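Local coordinates for protein aminotransferase class-III (Ochrobactrum anthropi, PDB 5GHG) that probably catalyses transfer of amino groups between amine and carbonyl substrates as a class-III omega-transaminase, using a pyridoxal phosphate cofactor, held here in its pyridoxamine form, at residues 355-360 with 431-436; 361-366 with 372-377; 423-428 with 441-446. The protein carries 1 engineered substitution. All coordinates share one frame; numbering follows the deposited sequence.

Contact 1: residues 355-360 with 431-436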
loop_
_atom_site.group_PDB
_atom_site.type_symbol
_atom_site.label_atom_id
_atom_site.label_comp_id
_atom_site.label_asym_id
_atom_site.label_seq_id
_atom_site.Cartn_x
_atom_site.Cartn_y
_atom_site.Cartn_z
ATOM N N GLY B 355 -16.029 27.130 0.566
ATOM C CA GLY B 355 -16.817 26.195 1.363
ATOM C C GLY B 355 -18.045 26.839 1.979
ATOM O O GLY B 355 -19.150 26.306 1.910
ATOM N N THR B 356 -17.863 27.998 2.605
ATOM C CA THR B 356 -19.002 28.733 3.136
ATOM C C THR B 356 -20.083 28.908 2.064
ATOM O O THR B 356 -21.268 28.648 2.299
ATOM C CB THR B 356 -18.554 30.099 3.661
ATOM O OG1 THR B 356 -17.667 29.894 4.758
ATOM C CG2 THR B 356 -19.760 30.914 4.114
ATOM N N TYR B 357 -19.676 29.307 0.871
ATOM C CA TYR B 357 -20.638 29.519 -0.195
ATOM C C TYR B 357 -21.288 28.202 -0.629
ATOM O O TYR B 357 -22.509 28.134 -0.795
ATOM C CB TYR B 357 -19.956 30.235 -1.367
ATOM C CG TYR B 357 -20.867 30.481 -2.544
ATOM C CD1 TYR B 357 -21.987 31.312 -2.415
ATOM C CD2 TYR B 357 -20.629 29.885 -3.771
ATOM C CE1 TYR B 357 -22.833 31.542 -3.473
ATOM C CE2 TYR B 357 -21.469 30.107 -4.853
ATOM C CZ TYR B 357 -22.573 30.943 -4.703
ATOM O OH TYR B 357 -23.418 31.161 -5.767
ATOM N N MET B 358 -20.487 27.136 -0.799
ATOM C CA MET B 358 -21.052 25.844 -1.186
ATOM C C MET B 358 -22.025 25.311 -0.137
ATOM O O MET B 358 -23.100 24.799 -0.475
ATOM C CB MET B 358 -19.942 24.823 -1.432
ATOM C CG MET B 358 -20.421 23.429 -1.876
ATOM S SD MET B 358 -19.088 22.185 -2.036
ATOM C CE MET B 358 -18.835 21.752 -0.312
ATOM N N GLN B 359 -21.657 25.399 1.145
ATOM C CA GLN B 359 -22.559 24.931 2.194
ATOM C C GLN B 359 -23.887 25.676 2.144
ATOM O O GLN B 359 -24.953 25.073 2.314
ATOM C CB GLN B 359 -21.930 25.085 3.575
ATOM C CG GLN B 359 -20.649 24.307 3.814
ATOM C CD GLN B 359 -20.809 22.808 3.680
ATOM O OE1 GLN B 359 -21.885 22.257 3.913
ATOM N NE2 GLN B 359 -19.714 22.130 3.322
ATOM N N LYS B 360 -23.837 26.988 1.916
ATOM C CA LYS B 360 -25.068 27.786 1.847
ATOM C C LYS B 360 -25.893 27.415 0.623
ATOM O O LYS B 360 -27.105 27.177 0.732
ATOM C CB LYS B 360 -24.718 29.272 1.838
ATOM C CG LYS B 360 -25.908 30.217 1.668
ATOM C CD LYS B 360 -25.416 31.647 1.395
ATOM C CE LYS B 360 -26.574 32.646 1.315
ATOM N NZ LYS B 360 -27.244 32.840 2.643
ATOM N N ILE B 431 -11.115 25.538 -6.498
ATOM C CA ILE B 431 -12.383 25.914 -7.129
ATOM C C ILE B 431 -12.728 27.373 -6.788
ATOM O O ILE B 431 -12.323 27.901 -5.749
ATOM C CB ILE B 431 -13.501 24.950 -6.709
ATOM C CG1 ILE B 431 -14.722 25.102 -7.633
ATOM C CG2 ILE B 431 -13.849 25.122 -5.234
ATOM C CD1 ILE B 431 -15.740 23.985 -7.502
ATOM N N ASN B 432 -13.463 28.032 -7.680
ATOM C CA ASN B 432 -13.928 29.398 -7.411
ATOM C C ASN B 432 -15.455 29.412 -7.271
ATOM O O ASN B 432 -16.130 28.404 -7.496
ATOM C CB ASN B 432 -13.444 30.375 -8.494
ATOM C CG ASN B 432 -14.023 30.096 -9.867
ATOM O OD1 ASN B 432 -15.189 29.772 -9.999
ATOM N ND2 ASN B 432 -13.197 30.239 -10.908
ATOM N N ASP B 433 -15.998 30.566 -6.877
ATOM C CA ASP B 433 -17.424 30.649 -6.576
ATOM C C ASP B 433 -18.282 30.383 -7.814
ATOM O O ASP B 433 -19.338 29.764 -7.707
ATOM C CB ASP B 433 -17.787 32.009 -5.958
ATOM C CG ASP B 433 -17.467 32.090 -4.464
ATOM O OD1 ASP B 433 -17.224 31.039 -3.817
ATOM O OD2 ASP B 433 -17.481 33.212 -3.915
ATOM N N GLN B 434 -17.856 30.856 -8.988
ATOM C CA GLN B 434 -18.635 30.600 -10.195
ATOM C C GLN B 434 -18.748 29.103 -10.476
ATOM O O GLN B 434 -19.780 28.625 -10.947
ATOM C CB GLN B 434 -18.008 31.303 -11.417
ATOM C CG GLN B 434 -17.646 32.766 -11.198
ATOM C CD GLN B 434 -16.202 32.963 -10.701
ATOM O OE1 GLN B 434 -15.935 32.952 -9.476
ATOM N NE2 GLN B 434 -15.256 33.167 -11.654
ATOM N N GLN B 435 -17.677 28.363 -10.220
ATOM C CA GLN B 435 -17.686 26.920 -10.443
ATOM C C GLN B 435 -18.520 26.204 -9.384
ATOM O O GLN B 435 -19.198 25.219 -9.685
ATOM C CB GLN B 435 -16.248 26.409 -10.472
ATOM C CG GLN B 435 -15.480 26.860 -11.699
ATOM C CD GLN B 435 -13.968 26.649 -11.596
ATOM O OE1 GLN B 435 -13.380 26.768 -10.522
ATOM N NE2 GLN B 435 -13.336 26.334 -12.722
ATOM N N VAL B 436 -18.467 26.678 -8.135
ATOM C CA VAL B 436 -19.345 26.134 -7.114
ATOM C C VAL B 436 -20.802 26.332 -7.516
ATOM O O VAL B 436 -21.637 25.436 -7.349
ATOM C CB VAL B 436 -19.068 26.801 -5.749
ATOM C CG1 VAL B 436 -20.197 26.485 -4.770
ATOM C CG2 VAL B 436 -17.720 26.347 -5.199
#
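Helix 347-363 meets the first turn of helix 433-455 here, Tyr357 and Met358 packing against Asp433 and Val436 without any hydrogen bond between the two segments. The backbones come closest at Met358 and Val436, whose CA atoms are 6.2 Å apart. Val436, with CG1 anti to its own backbone N (chi1 166°), points this methyl into the angle between the two partners on the facing helix. CG1 lies 3.6 Å from Tyr357 CD2 and 3.7 Å from Met358 CB; the rest of the methionine chain leads away, toward Leu379, Ala381 and Pro427. The ring of Tyr357 also runs beside the polar start of the opposing helix: CE2 is 3.6 Å from the backbone O of Asp433, and CD2 is 3.6 Å from Asp433 OD1. Ring and carboxylate planes are inclined by 47°, so the two flat groups do not stack. This two-helix layer belongs to the small domain of fold-type I aminotransferases, built from both ends of the chain. The N-terminal end of helix 433-455 is closed by a capping box. Asn432, the N-cap, accepts from Gln435 N with OD1 at 2.9 Å, and its own N donates to Gln435 OE1 at 3.1 Å. The negative charge of Asp433 would probably be stabilised by its place at the positive N-terminal end of the helix dipole, and its OD1 also makes a salt bridge with Arg354 NE. An alanine in place of Tyr357 would remove the ring and hydroxyl, and would probably leave Val436 CG1 short of packing and Arg361 without one of its hydrogen-bonding partners. That hydroxyl reaches past the contact to hydrogen-bond with Arg361 NH1.

Contact 2: residues 361-366 with 372-377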
loop_
_atom_site.group_PDB
_atom_site.type_symbol
_atom_site.label_atom_id
_atom_site.label_comp_id
_atom_site.label_asym_id
_atom_site.label_seq_id
_atom_site.Cartn_x
_atom_site.Cartn_y
_atom_site.Cartn_z
ATOM N N ARG B 361 -25.259 27.343 -0.554
ATOM C CA ARG B 361 -25.993 26.976 -1.760
ATOM C C ARG B 361 -26.625 25.595 -1.644
ATOM O O ARG B 361 -27.786 25.404 -2.022
ATOM C CB ARG B 361 -25.073 27.053 -2.993
ATOM C CG ARG B 361 -24.805 28.490 -3.459
ATOM C CD ARG B 361 -26.054 29.077 -4.132
ATOM N NE ARG B 361 -26.558 28.184 -5.181
ATOM C CZ ARG B 361 -26.195 28.255 -6.447
ATOM N NH1 ARG B 361 -25.348 29.204 -6.826
ATOM N NH2 ARG B 361 -26.684 27.395 -7.345
ATOM N N LEU B 362 -25.890 24.614 -1.107
ATOM C CA LEU B 362 -26.461 23.282 -0.983
ATOM C C LEU B 362 -27.659 23.270 -0.038
ATOM O O LEU B 362 -28.637 22.553 -0.268
ATOM C CB LEU B 362 -25.407 22.270 -0.524
ATOM C CG LEU B 362 -24.391 21.791 -1.562
ATOM C CD1 LEU B 362 -23.291 20.975 -0.888
ATOM C CD2 LEU B 362 -25.047 20.971 -2.673
ATOM N N ARG B 363 -27.591 24.040 1.043
ATOM C CA ARG B 363 -28.694 24.028 1.993
ATOM C C ARG B 363 -29.952 24.703 1.445
ATOM O O ARG B 363 -31.043 24.469 1.965
ATOM C CB ARG B 363 -28.242 24.653 3.314
ATOM C CG ARG B 363 -27.457 23.619 4.148
ATOM C CD ARG B 363 -26.761 24.228 5.332
ATOM N NE ARG B 363 -26.045 23.217 6.108
ATOM C CZ ARG B 363 -24.896 22.673 5.734
ATOM N NH1 ARG B 363 -24.355 23.043 4.578
ATOM N NH2 ARG B 363 -24.277 21.785 6.513
ATOM N N GLU B 364 -29.829 25.502 0.391
ATOM C CA GLU B 364 -31.013 26.034 -0.268
ATOM C C GLU B 364 -31.862 24.938 -0.903
ATOM O O GLU B 364 -33.013 25.201 -1.255
ATOM C CB GLU B 364 -30.612 27.071 -1.332
ATOM C CG GLU B 364 -29.935 28.296 -0.744
ATOM C CD GLU B 364 -29.307 29.210 -1.795
ATOM O OE1 GLU B 364 -29.387 28.902 -2.997
ATOM O OE2 GLU B 364 -28.718 30.247 -1.410
ATOM N N LEU B 365 -31.329 23.722 -1.045
ATOM C CA LEU B 365 -32.075 22.606 -1.590
ATOM C C LEU B 365 -32.712 21.726 -0.518
ATOM O O LEU B 365 -33.307 20.713 -0.858
ATOM C CB LEU B 365 -31.162 21.729 -2.466
ATOM C CG LEU B 365 -30.297 22.454 -3.481
ATOM C CD1 LEU B 365 -29.515 21.423 -4.272
ATOM C CD2 LEU B 365 -31.122 23.359 -4.384
ATOM N N GLN B 366 -32.580 22.096 0.759
ATOM C CA GLN B 366 -33.086 21.265 1.844
ATOM C C GLN B 366 -34.576 20.975 1.704
ATOM O O GLN B 366 -35.044 19.925 2.145
ATOM C CB GLN B 366 -32.846 21.956 3.195
ATOM C CG GLN B 366 -31.437 21.780 3.687
ATOM C CD GLN B 366 -31.174 22.574 4.942
ATOM O OE1 GLN B 366 -31.633 23.719 5.085
ATOM N NE2 GLN B 366 -30.429 21.972 5.860
ATOM N N GLY B 372 -33.365 14.448 1.884
ATOM C CA GLY B 372 -33.619 14.131 3.273
ATOM C C GLY B 372 -32.767 14.956 4.213
ATOM O O GLY B 372 -33.247 15.415 5.253
ATOM N N GLU B 373 -31.494 15.146 3.864
ATOM C CA GLU B 373 -30.578 15.943 4.690
ATOM C C GLU B 373 -29.478 16.517 3.833
ATOM O O GLU B 373 -28.949 15.841 2.940
ATOM C CB GLU B 373 -29.930 15.073 5.791
ATOM C CG GLU B 373 -28.925 15.844 6.650
ATOM C CD GLU B 373 -28.299 15.000 7.758
ATOM O OE1 GLU B 373 -27.848 13.865 7.477
ATOM O OE2 GLU B 373 -28.266 15.454 8.910
ATOM N N VAL B 374 -29.102 17.756 4.125
ATOM C CA VAL B 374 -27.851 18.330 3.651
ATOM C C VAL B 374 -26.942 18.465 4.865
ATOM O O VAL B 374 -27.346 19.027 5.879
ATOM C CB VAL B 374 -28.083 19.692 2.963
ATOM C CG1 VAL B 374 -26.761 20.300 2.515
ATOM C CG2 VAL B 374 -29.063 19.530 1.801
ATOM N N ARG B 375 -25.724 17.932 4.767
ATOM C CA ARG B 375 -24.744 18.026 5.841
ATOM C C ARG B 375 -23.369 18.344 5.252
ATOM O O ARG B 375 -23.096 18.053 4.088
ATOM C CB ARG B 375 -24.697 16.724 6.652
ATOM C CG ARG B 375 -24.535 15.466 5.810
ATOM C CD ARG B 375 -24.609 14.204 6.673
ATOM N NE ARG B 375 -24.374 12.991 5.861
ATOM C CZ ARG B 375 -25.327 12.230 5.343
ATOM N NH1 ARG B 375 -26.610 12.546 5.516
ATOM N NH2 ARG B 375 -25.011 11.178 4.615
ATOM N N GLY B 376 -22.502 18.952 6.054
ATOM C CA GLY B 376 -21.187 19.306 5.572
ATOM C C GLY B 376 -20.562 20.431 6.377
ATOM O O GLY B 376 -21.227 21.164 7.105
ATOM N N VAL B 377 -19.242 20.553 6.238
ATOM C CA VAL B 377 -18.470 21.651 6.804
ATOM C C VAL B 377 -17.355 21.985 5.826
ATOM O O VAL B 377 -16.883 21.117 5.093
ATOM C CB VAL B 377 -17.884 21.320 8.201
ATOM C CG1 VAL B 377 -16.963 20.136 8.133
ATOM C CG2 VAL B 377 -17.144 22.519 8.769
HETATM O O HOH W 1 -30.688 19.126 5.994
#
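Val374, on strand 371-377, is wedged between three side chains and a carbonyl of segment 361-366, and this buried part is the tight half of the contact. A chi1 of 178° turns its CG1 away from the backbone N and brings it 3.8 Å from Arg363 CG and 3.9 Å from Leu362 CB. The other methyl, CG2, meets Leu362 O at 3.7 Å and Gln366 CG at 3.8 Å, the glutamine chain crossing it at about a right angle. Toward solvent the fit is looser and polar. Gln366 NE2 and Val374 N both donate to one water, which bridges the type I turn of residues 363-366 to the strand. One face of the Arg363 guanidinium passes over Val374 CG1, which is offset toward the edge of the group, while NH2 reaches on along the strand to donate to Gly376 O at 3.2 Å. That bond is bent, 136° at the hydrogen, and NH1 of the same group is held by Gln359 OE1. Gly376 has backbone angles that would drive a CB into the preceding carbonyl O. At the other end of the strand, a classic beta bulge at Gly372 and Glu373 sets both opposite Glu384 of strand 380-385. Apolar burial round Val374 probably contributes most to the contact, while the bent arginine bond and the water bridge add weaker links on the solvent side.

Contact 3: residues 423-428 with 441-446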
loop_
_atom_site.group_PDB
_atom_site.type_symbol
_atom_site.label_atom_id
_atom_site.label_comp_id
_atom_site.label_asym_id
_atom_site.label_seq_id
_atom_site.Cartn_x
_atom_site.Cartn_y
_atom_site.Cartn_z
ATOM N N LEU B 423 -25.211 11.706 -2.096
ATOM C CA LEU B 423 -24.278 12.280 -3.069
ATOM C C LEU B 423 -23.278 13.172 -2.341
ATOM O O LEU B 423 -23.673 14.053 -1.577
ATOM C CB LEU B 423 -25.020 13.116 -4.111
ATOM C CG LEU B 423 -26.083 12.398 -4.935
ATOM C CD1 LEU B 423 -26.683 13.368 -5.941
ATOM C CD2 LEU B 423 -25.487 11.191 -5.617
ATOM N N ALA B 424 -21.988 12.952 -2.590
ATOM C CA ALA B 424 -20.955 13.728 -1.905
ATOM C C ALA B 424 -20.379 14.791 -2.825
ATOM O O ALA B 424 -20.344 14.642 -4.048
ATOM C CB ALA B 424 -19.829 12.830 -1.396
ATOM N N PHE B 425 -19.928 15.881 -2.219
ATOM C CA PHE B 425 -19.256 16.959 -2.922
ATOM C C PHE B 425 -17.992 17.299 -2.136
ATOM O O PHE B 425 -18.051 17.543 -0.930
ATOM C CB PHE B 425 -20.182 18.149 -3.088
ATOM C CG PHE B 425 -21.387 17.816 -3.900
ATOM C CD1 PHE B 425 -21.385 17.993 -5.269
ATOM C CD2 PHE B 425 -22.491 17.220 -3.300
ATOM C CE1 PHE B 425 -22.477 17.639 -6.030
ATOM C CE2 PHE B 425 -23.581 16.855 -4.054
ATOM C CZ PHE B 425 -23.583 17.060 -5.423
ATOM N N CYS B 426 -16.854 17.264 -2.818
ATOM C CA CYS B 426 -15.559 17.484 -2.193
ATOM C C CYS B 426 -14.612 18.011 -3.268
ATOM O O CYS B 426 -13.653 17.338 -3.665
ATOM C CB CYS B 426 -15.045 16.174 -1.583
ATOM S SG CYS B 426 -13.486 16.251 -0.702
ATOM N N PRO B 427 -14.887 19.206 -3.788
ATOM C CA PRO B 427 -14.174 19.680 -4.986
ATOM C C PRO B 427 -12.781 20.185 -4.655
ATOM O O PRO B 427 -12.443 20.386 -3.478
ATOM C CB PRO B 427 -15.081 20.802 -5.507
ATOM C CG PRO B 427 -15.745 21.343 -4.240
ATOM C CD PRO B 427 -15.994 20.097 -3.405
ATOM N N PRO B 428 -11.938 20.392 -5.668
ATOM C CA PRO B 428 -10.564 20.813 -5.409
ATOM C C PRO B 428 -10.507 22.159 -4.686
ATOM O O PRO B 428 -11.387 23.006 -4.838
ATOM C CB PRO B 428 -9.937 20.880 -6.798
ATOM C CG PRO B 428 -10.775 19.953 -7.637
ATOM C CD PRO B 428 -12.174 20.114 -7.101
ATOM N N SER B 441 -26.005 24.188 -9.196
ATOM C CA SER B 441 -27.109 24.279 -10.141
ATOM C C SER B 441 -27.303 22.966 -10.904
ATOM O O SER B 441 -28.439 22.606 -11.235
ATOM C CB SER B 441 -26.901 25.436 -11.118
ATOM O OG SER B 441 -26.883 26.665 -10.428
ATOM N N ALA B 442 -26.227 22.243 -11.188
ATOM C CA ALA B 442 -26.380 20.943 -11.839
ATOM C C ALA B 442 -27.063 19.937 -10.908
ATOM O O ALA B 442 -27.857 19.096 -11.356
ATOM C CB ALA B 442 -25.033 20.401 -12.298
ATOM N N LEU B 443 -26.752 19.997 -9.616
ATOM C CA LEU B 443 -27.438 19.136 -8.672
ATOM C C LEU B 443 -28.922 19.481 -8.588
ATOM O O LEU B 443 -29.773 18.592 -8.591
ATOM C CB LEU B 443 -26.790 19.224 -7.298
ATOM C CG LEU B 443 -27.510 18.461 -6.190
ATOM C CD1 LEU B 443 -27.556 16.954 -6.493
ATOM C CD2 LEU B 443 -26.863 18.749 -4.850
ATOM N N GLU B 444 -29.246 20.769 -8.500
ATOM C CA GLU B 444 -30.651 21.158 -8.419
ATOM C C GLU B 444 -31.438 20.650 -9.624
ATOM O O GLU B 444 -32.522 20.073 -9.474
ATOM C CB GLU B 444 -30.781 22.674 -8.305
ATOM C CG GLU B 444 -32.229 23.127 -8.338
ATOM C CD GLU B 444 -32.386 24.613 -8.054
ATOM O OE1 GLU B 444 -31.398 25.363 -8.181
ATOM O OE2 GLU B 444 -33.503 25.012 -7.685
ATOM N N ALA B 445 -30.903 20.868 -10.832
ATOM C CA ALA B 445 -31.580 20.396 -12.038
ATOM C C ALA B 445 -31.660 18.870 -12.062
ATOM O O ALA B 445 -32.651 18.297 -12.522
ATOM C CB ALA B 445 -30.860 20.921 -13.280
ATOM N N THR B 446 -30.611 18.203 -11.583
ATOM C CA THR B 446 -30.618 16.747 -11.468
ATOM C C THR B 446 -31.766 16.268 -10.584
ATOM O O THR B 446 -32.484 15.326 -10.932
ATOM C CB THR B 446 -29.292 16.252 -10.883
ATOM O OG1 THR B 446 -28.246 16.442 -11.838
ATOM C CG2 THR B 446 -29.391 14.790 -10.547
#
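Leu423 and Leu443 mark the nearest approach of the two backbones, their CA atoms 9.4 Å apart, a spacing bridged by side chains alone. Strand 422-425 is extended, so that Leu423 and Phe425, two residues apart, both direct their side chains at helix 433-455, where Leu443 points back at them. The CG of Leu443 lies opposite its backbone N (chi1 174°), which brings its two methyls between Leu423 and Phe425: CD1 touches Leu423 CD1 at 3.7 Å, and CD2 meets Phe425 CZ at 3.7 Å and CE2 at 3.9 Å. The leucine approaches the far end of the phenylalanine ring obliquely. Strand 422-425 lies inside the mixed sheet of the small domain, to which both ends of the chain contribute, bonded through backbone to strands 380-385 and 414-419, and the helix covers it from one side. Leu423 also touches Asn406 of helix 400-411. One turn after Ala442, Thr446 OG1 donates to Ala442 O at 2.7 Å, while Thr446 N reaches that oxygen at 2.9 Å from the opposite face of its plane. The hydroxyl is thus satisfied by its own helix, and the side chain of Thr446 also touches Val408 and Leu409 of helix 400-411.

All three contacts gather on one side of the chain's centre, where helices 347-363 and 433-455 lie against the sheet containing strands 371-377 and 422-425. Contacts 1 and 2 share the first helix, with centres about 13 Å apart; contacts 1 and 3 share helix 433-455, and contact 3 is centred about 11 Å from each of the others. Leu443 also ties contact 3 to contact 2, its CD2 lying 3.6 Å from Leu362 CD2, and Arg361 NH2 probably hydrogen-bonds Ser441 OG at 3.2 Å. Met358 SD, 4.0 Å from Pro427 CD, joins contacts 1 and 3. None of these segments supplies a residue to the pyridoxamine phosphate pocket, whose members, such as Asp258 and Lys287, lie elsewhere in the chain.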